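Local coordinates for ferric iron-binding protein HitA (Pseudomonas aeruginosa PAO1, PDB 6IWF), which binds ferric iron and is thought to carry it through the periplasm as the solute-binding component of an uptake system, and takes part in gallium internalization, at residues G10-T15 with N194-Y199; T59-P64 with T100-V105; E263-M266 with Q271-P274. All coordinates share one frame; numbering follows the deposited sequence.

Contacts 1 and 2 lie close together near the centre of the molecule, their centres about 10 Å apart, and contact 3 sits about 13 Å from the centre of contact 1 and 14 Å from that of contact 2. Along the chain, both segments of contact 2 fall between those of contact 1, while contact 3 comes later as a short local turn. Contacts 2 and 3 share a sheet, since strands 97-108 and 264-265 are antiparallel neighbours. Contacts 1 and 2 touch each other, and between them the iron-binding residues His12, Glu60, Tyr196 and Tyr197 come together from distant parts of the sequence.

Contact 1: residues G10-T15 with N194-Y199; sequences GQHAAT and NNYYWY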
loop_
_atom_site.group_PDB
_atom_site.type_symbol
_atom_site.label_atom_id
_atom_site.label_comp_id
_atom_site.label_asym_id
_atom_site.label_seq_id
_atom_site.Cartn_x
_atom_site.Cartn_y
_atom_site.Cartn_z
ATOM N N GLY A 10 -3.407 -8.569 6.106
ATOM C CA GLY A 10 -2.838 -8.433 4.778
ATOM C C GLY A 10 -1.640 -7.517 4.694
ATOM O O GLY A 10 -0.964 -7.493 3.660
ATOM N N GLN A 11 -1.361 -6.749 5.746
ATOM C CA GLN A 11 -0.136 -5.965 5.806
ATOM C C GLN A 11 1.046 -6.882 6.111
ATOM O O GLN A 11 0.892 -8.084 6.321
ATOM C CB GLN A 11 -0.231 -4.864 6.860
ATOM C CG GLN A 11 -0.325 -3.454 6.305
ATOM C CD GLN A 11 0.989 -2.952 5.725
ATOM O OE1 GLN A 11 1.882 -3.733 5.389
ATOM N NE2 GLN A 11 1.107 -1.646 5.600
ATOM N N HIS A 12 2.238 -6.302 6.143
ATOM C CA HIS A 12 3.447 -7.090 6.360
ATOM C C HIS A 12 3.384 -7.818 7.699
ATOM O O HIS A 12 2.787 -7.339 8.668
ATOM C CB HIS A 12 4.671 -6.176 6.282
ATOM C CG HIS A 12 5.059 -5.826 4.879
ATOM N ND1 HIS A 12 4.726 -6.615 3.798
ATOM C CD2 HIS A 12 5.748 -4.773 4.376
ATOM C CE1 HIS A 12 5.197 -6.067 2.690
ATOM N NE2 HIS A 12 5.817 -4.947 3.013
ATOM N N ALA A 13 3.994 -9.009 7.735
ATOM C CA ALA A 13 3.867 -9.897 8.893
ATOM C C ALA A 13 4.319 -9.217 10.181
ATOM O O ALA A 13 3.604 -9.243 11.192
ATOM C CB ALA A 13 4.669 -11.174 8.651
ATOM N N ALA A 14 5.496 -8.588 10.159
ATOM C CA ALA A 14 6.037 -7.967 11.365
ATOM C C ALA A 14 5.219 -6.766 11.811
ATOM O O ALA A 14 5.202 -6.442 13.001
ATOM C CB ALA A 14 7.491 -7.547 11.140
ATOM N N THR A 15 4.558 -6.079 10.881
ATOM C CA THR A 15 3.705 -4.954 11.263
ATOM C C THR A 15 2.459 -5.439 11.998
ATOM O O THR A 15 2.048 -4.845 13.004
ATOM C CB THR A 15 3.326 -4.157 10.011
ATOM O OG1 THR A 15 4.518 -3.798 9.290
ATOM C CG2 THR A 15 2.549 -2.899 10.372
ATOM N N ASN A 194 7.254 0.758 -4.182
ATOM C CA ASN A 194 6.876 1.671 -3.118
ATOM C C ASN A 194 8.093 2.036 -2.279
ATOM O O ASN A 194 9.055 1.267 -2.165
ATOM C CB ASN A 194 5.804 1.039 -2.242
ATOM C CG ASN A 194 4.409 1.280 -2.780
ATOM O OD1 ASN A 194 4.143 2.312 -3.415
ATOM N ND2 ASN A 194 3.508 0.348 -2.515
ATOM N N ASN A 195 8.026 3.215 -1.658
ATOM C CA ASN A 195 9.221 3.776 -1.030
ATOM C C ASN A 195 9.756 2.894 0.088
ATOM O O ASN A 195 10.973 2.853 0.313
ATOM C CB ASN A 195 8.904 5.174 -0.488
ATOM C CG ASN A 195 7.983 5.124 0.706
ATOM O OD1 ASN A 195 6.795 4.811 0.583
ATOM N ND2 ASN A 195 8.532 5.412 1.885
ATOM N N TYR A 196 8.877 2.178 0.803
ATOM C CA TYR A 196 9.322 1.602 2.069
ATOM C C TYR A 196 10.261 0.411 1.883
ATOM O O TYR A 196 10.980 0.066 2.828
ATOM C CB TYR A 196 8.110 1.222 2.933
ATOM C CG TYR A 196 7.144 0.277 2.280
ATOM C CD1 TYR A 196 7.427 -1.082 2.207
ATOM C CD2 TYR A 196 5.944 0.730 1.746
ATOM C CE1 TYR A 196 6.543 -1.967 1.612
ATOM C CE2 TYR A 196 5.050 -0.158 1.144
ATOM C CZ TYR A 196 5.366 -1.504 1.080
ATOM O OH TYR A 196 4.497 -2.405 0.489
ATOM N N TYR A 197 10.301 -0.201 0.688
ATOM C CA TYR A 197 11.211 -1.330 0.469
ATOM C C TYR A 197 12.666 -0.895 0.550
ATOM O O TYR A 197 13.523 -1.648 1.030
ATOM C CB TYR A 197 10.951 -1.975 -0.889
ATOM C CG TYR A 197 9.647 -2.717 -0.957
ATOM C CD1 TYR A 197 9.525 -3.993 -0.411
ATOM C CD2 TYR A 197 8.534 -2.148 -1.576
ATOM C CE1 TYR A 197 8.325 -4.676 -0.464
ATOM C CE2 TYR A 197 7.335 -2.829 -1.632
ATOM C CZ TYR A 197 7.238 -4.089 -1.074
ATOM O OH TYR A 197 6.046 -4.774 -1.135
ATOM N N TRP A 198 12.973 0.297 0.050
ATOM C CA TRP A 198 14.330 0.808 0.164
ATOM C C TRP A 198 14.735 0.958 1.628
ATOM O O TRP A 198 15.851 0.582 2.014
ATOM C CB TRP A 198 14.430 2.144 -0.573
ATOM C CG TRP A 198 15.802 2.720 -0.665
ATOM C CD1 TRP A 198 16.716 2.525 -1.665
ATOM C CD2 TRP A 198 16.405 3.625 0.260
ATOM N NE1 TRP A 198 17.857 3.246 -1.408
ATOM C CE2 TRP A 198 17.694 3.930 -0.232
ATOM C CE3 TRP A 198 15.984 4.204 1.462
ATOM C CZ2 TRP A 198 18.567 4.787 0.437
ATOM C CZ3 TRP A 198 16.855 5.057 2.132
ATOM C CH2 TRP A 198 18.133 5.344 1.612
ATOM N N TYR A 199 13.830 1.482 2.463
ATOM C CA TYR A 199 14.161 1.689 3.870
ATOM C C TYR A 199 14.337 0.367 4.612
ATOM O O TYR A 199 15.224 0.246 5.465
ATOM C CB TYR A 199 13.089 2.557 4.535
ATOM C CG TYR A 199 13.138 3.992 4.084
ATOM C CD1 TYR A 199 12.456 4.414 2.938
ATOM C CD2 TYR A 199 13.910 4.928 4.769
ATOM C CE1 TYR A 199 12.504 5.727 2.509
ATOM C CE2 TYR A 199 13.969 6.240 4.347
ATOM C CZ TYR A 199 13.273 6.638 3.218
ATOM O OH TYR A 199 13.336 7.949 2.817
#
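His12 and Tyr196 meet in the iron-binding cleft of a periplasmic binding protein fold, with Tyr197 beside them. All three are ferric iron ligands in a structure of this protein; no iron is bound to the chain here, and the side chains stand close without a hydrogen bond between the two segments. His12 has more surface buried by the contact than either tyrosine. Its NE2 comes within 3.4 Å of CE1 of Tyr196, an atom that lies at the edge of the imidazole, near its plane. The two side chains approach from opposite directions, and their rings are steeply inclined, with planes at 78° and centroids 5.5 Å apart; the pair is oblique. On the same imidazole, CE1 is 4.1 Å from OH of Tyr197, which also lies near the edge of the ring.

The torsions differ between the tyrosines. Tyr196 has CG between its own backbone N and carbonyl carbon (chi1 57°), whereas Tyr197 swings its CG beside the backbone N. From consecutive residues, both phenols reach the histidine. Within the pair, CE1 of Tyr196 lies 3.4 Å above one face of the Tyr197 ring, offset toward its rim. The hydroxyl of Tyr196 is hydrogen-bonded to Glu60, which ties the phenol to another iron ligand.

On the histidine side, the residue is the N-cap of helix 13-27, and the imidazole projects from just ahead of the helix. Its backbone is held from the preceding residue: His12 N donates to the side-chain OE1 of Gln11 at 2.7 Å, with an N-H...O angle of 157° and the donor tilted slightly from the amide carbonyl plane.

Contact 2: residues T59-P64 with T100-V105; sequences TEESPP and TARTRV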
loop_
_atom_site.group_PDB
_atom_site.type_symbol
_atom_site.label_atom_id
_atom_site.label_comp_id
_atom_site.label_asym_id
_atom_site.label_seq_id
_atom_site.Cartn_x
_atom_site.Cartn_y
_atom_site.Cartn_z
ATOM N N THR A 59 -5.284 -4.249 5.780
ATOM C CA THR A 59 -4.804 -4.495 4.426
ATOM C C THR A 59 -3.695 -3.525 4.034
ATOM O O THR A 59 -3.631 -2.384 4.506
ATOM C CB THR A 59 -5.930 -4.392 3.391
ATOM O OG1 THR A 59 -6.493 -3.076 3.412
ATOM C CG2 THR A 59 -7.010 -5.441 3.655
ATOM N N GLU A 60 -2.839 -3.999 3.128
ATOM C CA GLU A 60 -1.801 -3.164 2.534
ATOM C C GLU A 60 -2.388 -2.056 1.668
ATOM O O GLU A 60 -1.819 -0.962 1.582
ATOM C CB GLU A 60 -0.870 -4.032 1.691
ATOM C CG GLU A 60 0.514 -4.198 2.243
ATOM C CD GLU A 60 1.484 -4.632 1.174
ATOM O OE1 GLU A 60 2.463 -3.897 0.940
ATOM O OE2 GLU A 60 1.251 -5.695 0.560
ATOM N N GLU A 61 -3.504 -2.333 0.975
ATOM C CA GLU A 61 -4.077 -1.407 0.012
ATOM C C GLU A 61 -5.575 -1.273 0.240
ATOM O O GLU A 61 -6.203 -2.089 0.924
ATOM C CB GLU A 61 -3.823 -1.860 -1.431
ATOM C CG GLU A 61 -2.432 -2.432 -1.674
ATOM C CD GLU A 61 -1.338 -1.377 -1.713
ATOM O OE1 GLU A 61 -0.150 -1.779 -1.815
ATOM O OE2 GLU A 61 -1.647 -0.160 -1.647
ATOM N N SER A 62 -6.151 -0.242 -0.371
ATOM C CA SER A 62 -7.562 0.065 -0.144
ATOM C C SER A 62 -8.569 -0.681 -1.030
ATOM O O SER A 62 -9.710 -0.854 -0.585
ATOM C CB SER A 62 -7.790 1.576 -0.278
ATOM O OG SER A 62 -7.231 2.080 -1.478
ATOM N N PRO A 63 -8.242 -1.133 -2.250
ATOM C CA PRO A 63 -9.276 -1.822 -3.088
ATOM C C PRO A 63 -10.021 -2.935 -2.358
ATOM O O PRO A 63 -11.257 -2.991 -2.456
ATOM C CB PRO A 63 -8.461 -2.354 -4.276
ATOM C CG PRO A 63 -7.452 -1.252 -4.481
ATOM C CD PRO A 63 -7.037 -0.844 -3.068
ATOM N N PRO A 64 -9.357 -3.827 -1.607
ATOM C CA PRO A 64 -10.140 -4.851 -0.885
ATOM C C PRO A 64 -11.120 -4.273 0.120
ATOM O O PRO A 64 -12.184 -4.869 0.354
ATOM C CB PRO A 64 -9.069 -5.705 -0.186
ATOM C CG PRO A 64 -7.812 -5.412 -0.913
ATOM C CD PRO A 64 -7.911 -4.002 -1.364
ATOM N N THR A 100 -1.802 3.979 7.357
ATOM C CA THR A 100 -0.585 4.617 6.873
ATOM C C THR A 100 -0.746 4.908 5.392
ATOM O O THR A 100 -1.615 4.352 4.724
ATOM C CB THR A 100 0.672 3.755 7.053
ATOM O OG1 THR A 100 0.572 2.588 6.228
ATOM C CG2 THR A 100 0.887 3.354 8.530
ATOM N N ALA A 101 0.104 5.798 4.886
ATOM C CA ALA A 101 0.192 6.070 3.458
ATOM C C ALA A 101 1.619 5.818 2.990
ATOM O O ALA A 101 2.571 5.918 3.763
ATOM C CB ALA A 101 -0.211 7.522 3.111
ATOM N N ARG A 102 1.761 5.462 1.719
ATOM C CA ARG A 102 3.070 5.232 1.123
ATOM C C ARG A 102 3.082 5.885 -0.248
ATOM O O ARG A 102 2.034 6.273 -0.774
ATOM C CB ARG A 102 3.348 3.747 0.947
ATOM C CG ARG A 102 2.472 3.260 -0.171
ATOM C CD ARG A 102 1.946 1.912 0.006
ATOM N NE ARG A 102 1.253 1.718 1.267
ATOM C CZ ARG A 102 0.971 0.505 1.715
ATOM N NH1 ARG A 102 0.350 0.340 2.861
ATOM N NH2 ARG A 102 1.334 -0.550 0.989
ATOM N N THR A 103 4.257 5.939 -0.872
ATOM C CA THR A 103 4.358 6.571 -2.183
ATOM C C THR A 103 5.157 5.706 -3.144
ATOM O O THR A 103 6.131 5.052 -2.754
ATOM C CB THR A 103 4.992 7.993 -2.080
ATOM O OG1 THR A 103 5.001 8.617 -3.376
ATOM C CG2 THR A 103 6.417 7.963 -1.523
ATOM N N ARG A 104 4.745 5.714 -4.408
ATOM C CA ARG A 104 5.552 5.092 -5.446
ATOM C C ARG A 104 6.804 5.921 -5.690
ATOM O O ARG A 104 6.793 7.153 -5.578
ATOM C CB ARG A 104 4.750 4.953 -6.746
ATOM C CG ARG A 104 3.428 4.199 -6.571
ATOM C CD ARG A 104 3.657 2.733 -6.443
ATOM N NE ARG A 104 4.199 2.136 -7.665
ATOM C CZ ARG A 104 4.545 0.855 -7.727
ATOM N NH1 ARG A 104 4.389 0.092 -6.648
ATOM N NH2 ARG A 104 5.030 0.337 -8.839
ATOM N N VAL A 105 7.892 5.233 -6.011
ATOM C CA VAL A 105 9.177 5.861 -6.296
ATOM C C VAL A 105 9.826 5.119 -7.457
ATOM O O VAL A 105 9.316 4.100 -7.938
ATOM C CB VAL A 105 10.112 5.861 -5.069
ATOM C CG1 VAL A 105 9.492 6.655 -3.935
ATOM C CG2 VAL A 105 10.415 4.431 -4.627
#
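Arg102 reaches out of strand 97-108 to Glu60 and Glu61, and it carries the whole contact. Two residues earlier, Thr100 OG1 bonds to Glu263 and Ser227. The Arg102 side chain heads for the other segment, bending at chi2 and chi3 (chi3 54°), and crosses both glutamate side chains at about a right angle. The flat groups are turned less steeply: the guanidinium plane is 36° from the carboxylate of Glu60 and 57° from that of Glu61. NH2 makes two salt bridges: 3.5 Å to OE1 of Glu60, and 3.4 Å to OE1 of Glu61. In the second the oxygen lies well out of the guanidinium plane, so charge alone binds it. Glu60 O sits over a face, 2.8 Å from NH1 of Arg102, at an angle too poor for a hydrogen bond, while Glu60 CG lies at the edge in plane. NH1 has its salt bridge with Glu263, and Tyr196 is the second partner of Glu60 OE1. Strand 97-108 runs antiparallel to strand 224-231, consistent with the hinge strands linking the two lobes of periplasmic binding proteins. Thr103 follows, its backbone paired with Asn195.

Contact 3: residues E263-M266 with Q271-P274; sequences EYPM and QADP
Ala272 tucks its methyl against Tyr264 and Pro265, and this apolar packing is the main business of the contact. CB of Ala272 is 3.7 Å from CD1 of Tyr264, approaching the ring obliquely, and also 3.7 Å from CD of Pro265. With CG of the tyrosine beside its backbone N (chi1 -61°), the ring lies where CD1 meets the Ala272 methyl. The pyrrolidine also leans on the incoming backbone: its CG is 3.7 Å from O of Gln271.

Polar contact across the two segments runs through one water rather than a direct hydrogen bond. The water donates to Glu263 O at 2.6 Å and accepts from Asp273 N at 2.9 Å, so it bridges the two main chains at one end of the Ala272 packing. The side chains of Glu263 and Tyr264 find their polar partners elsewhere. The Glu263 carboxylate reaches Thr100 and Arg102 of strand 97-108, and Tyr264 OH is bonded to the carbonyl of Lys277.

The chain doubles back after four intervening residues, the returning segment being irregular. Strand 264-265 adds an antiparallel edge to strand 97-108 through the backbone pairing of Tyr264 with Ala101, while Pro265 packs against Gln254 and Leu258 of helix 251-258.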
loop_
_atom_site.group_PDB
_atom_site.type_symbol
_atom_site.label_atom_id
_atom_site.label_comp_id
_atom_site.label_asym_id
_atom_site.label_seq_id
_atom_site.Cartn_x
_atom_site.Cartn_y
_atom_site.Cartn_z
ATOM N N GLU A 263 6.559 4.394 6.519
ATOM C CA GLU A 263 5.386 4.914 5.836
ATOM C C GLU A 263 4.958 6.201 6.527
ATOM O O GLU A 263 5.564 6.635 7.512
ATOM C CB GLU A 263 4.262 3.869 5.808
ATOM C CG GLU A 263 4.710 2.597 5.078
ATOM C CD GLU A 263 3.584 1.635 4.745
ATOM O OE1 GLU A 263 3.797 0.411 4.892
ATOM O OE2 GLU A 263 2.507 2.088 4.311
ATOM N N TYR A 264 3.917 6.813 5.996
ATOM C CA TYR A 264 3.447 8.080 6.556
ATOM C C TYR A 264 2.228 7.852 7.432
ATOM O O TYR A 264 1.251 7.221 6.991
ATOM C CB TYR A 264 3.100 9.054 5.440
ATOM C CG TYR A 264 4.266 9.402 4.556
ATOM C CD1 TYR A 264 5.093 10.480 4.865
ATOM C CD2 TYR A 264 4.541 8.667 3.414
ATOM C CE1 TYR A 264 6.173 10.804 4.048
ATOM C CE2 TYR A 264 5.613 8.992 2.592
ATOM C CZ TYR A 264 6.426 10.058 2.923
ATOM O OH TYR A 264 7.495 10.374 2.109
ATOM N N PRO A 265 2.213 8.354 8.663
ATOM C CA PRO A 265 1.066 8.100 9.543
ATOM C C PRO A 265 -0.187 8.826 9.073
ATOM O O PRO A 265 -0.129 9.935 8.527
ATOM C CB PRO A 265 1.537 8.635 10.903
ATOM C CG PRO A 265 2.576 9.654 10.562
ATOM C CD PRO A 265 3.265 9.150 9.313
ATOM N N MET A 266 -1.343 8.192 9.303
ATOM C CA MET A 266 -2.607 8.810 8.932
ATOM C C MET A 266 -3.275 9.542 10.088
ATOM O O MET A 266 -4.183 10.337 9.841
ATOM C CB MET A 266 -3.575 7.773 8.351
ATOM C CG MET A 266 -3.115 7.199 6.991
ATOM S SD MET A 266 -3.377 8.308 5.592
ATOM C CE MET A 266 -1.942 9.386 5.618
ATOM N N GLN A 271 3.807 13.277 12.627
ATOM C CA GLN A 271 4.817 13.385 11.588
ATOM C C GLN A 271 5.441 12.021 11.341
ATOM O O GLN A 271 5.510 11.176 12.237
ATOM C CB GLN A 271 5.906 14.395 11.966
ATOM C CG GLN A 271 5.377 15.749 12.449
ATOM C CD GLN A 271 4.777 16.581 11.324
ATOM O OE1 GLN A 271 5.470 16.964 10.380
ATOM N NE2 GLN A 271 3.479 16.863 11.422
ATOM N N ALA A 272 5.886 11.811 10.110
ATOM C CA ALA A 272 6.603 10.597 9.784
ATOM C C ALA A 272 8.046 10.673 10.290
ATOM O O ALA A 272 8.515 11.709 10.779
ATOM C CB ALA A 272 6.580 10.356 8.275
ATOM N N ASP A 273 8.738 9.540 10.189
ATOM C CA ASP A 273 10.190 9.471 10.314
ATOM C C ASP A 273 10.807 10.625 9.536
ATOM O O ASP A 273 10.530 10.778 8.345
ATOM C CB ASP A 273 10.705 8.139 9.767
ATOM C CG ASP A 273 12.197 7.920 10.019
ATOM O OD1 ASP A 273 12.985 8.891 10.015
ATOM O OD2 ASP A 273 12.588 6.746 10.202
ATOM N N PRO A 274 11.642 11.462 10.159
ATOM C CA PRO A 274 12.261 12.567 9.406
ATOM C C PRO A 274 13.184 12.099 8.287
ATOM O O PRO A 274 13.593 12.927 7.460
ATOM C CB PRO A 274 13.026 13.358 10.485
ATOM C CG PRO A 274 13.138 12.434 11.667
ATOM C CD PRO A 274 11.925 11.519 11.603
HETATM O O HOH W 1 7.380 7.135 9.305
#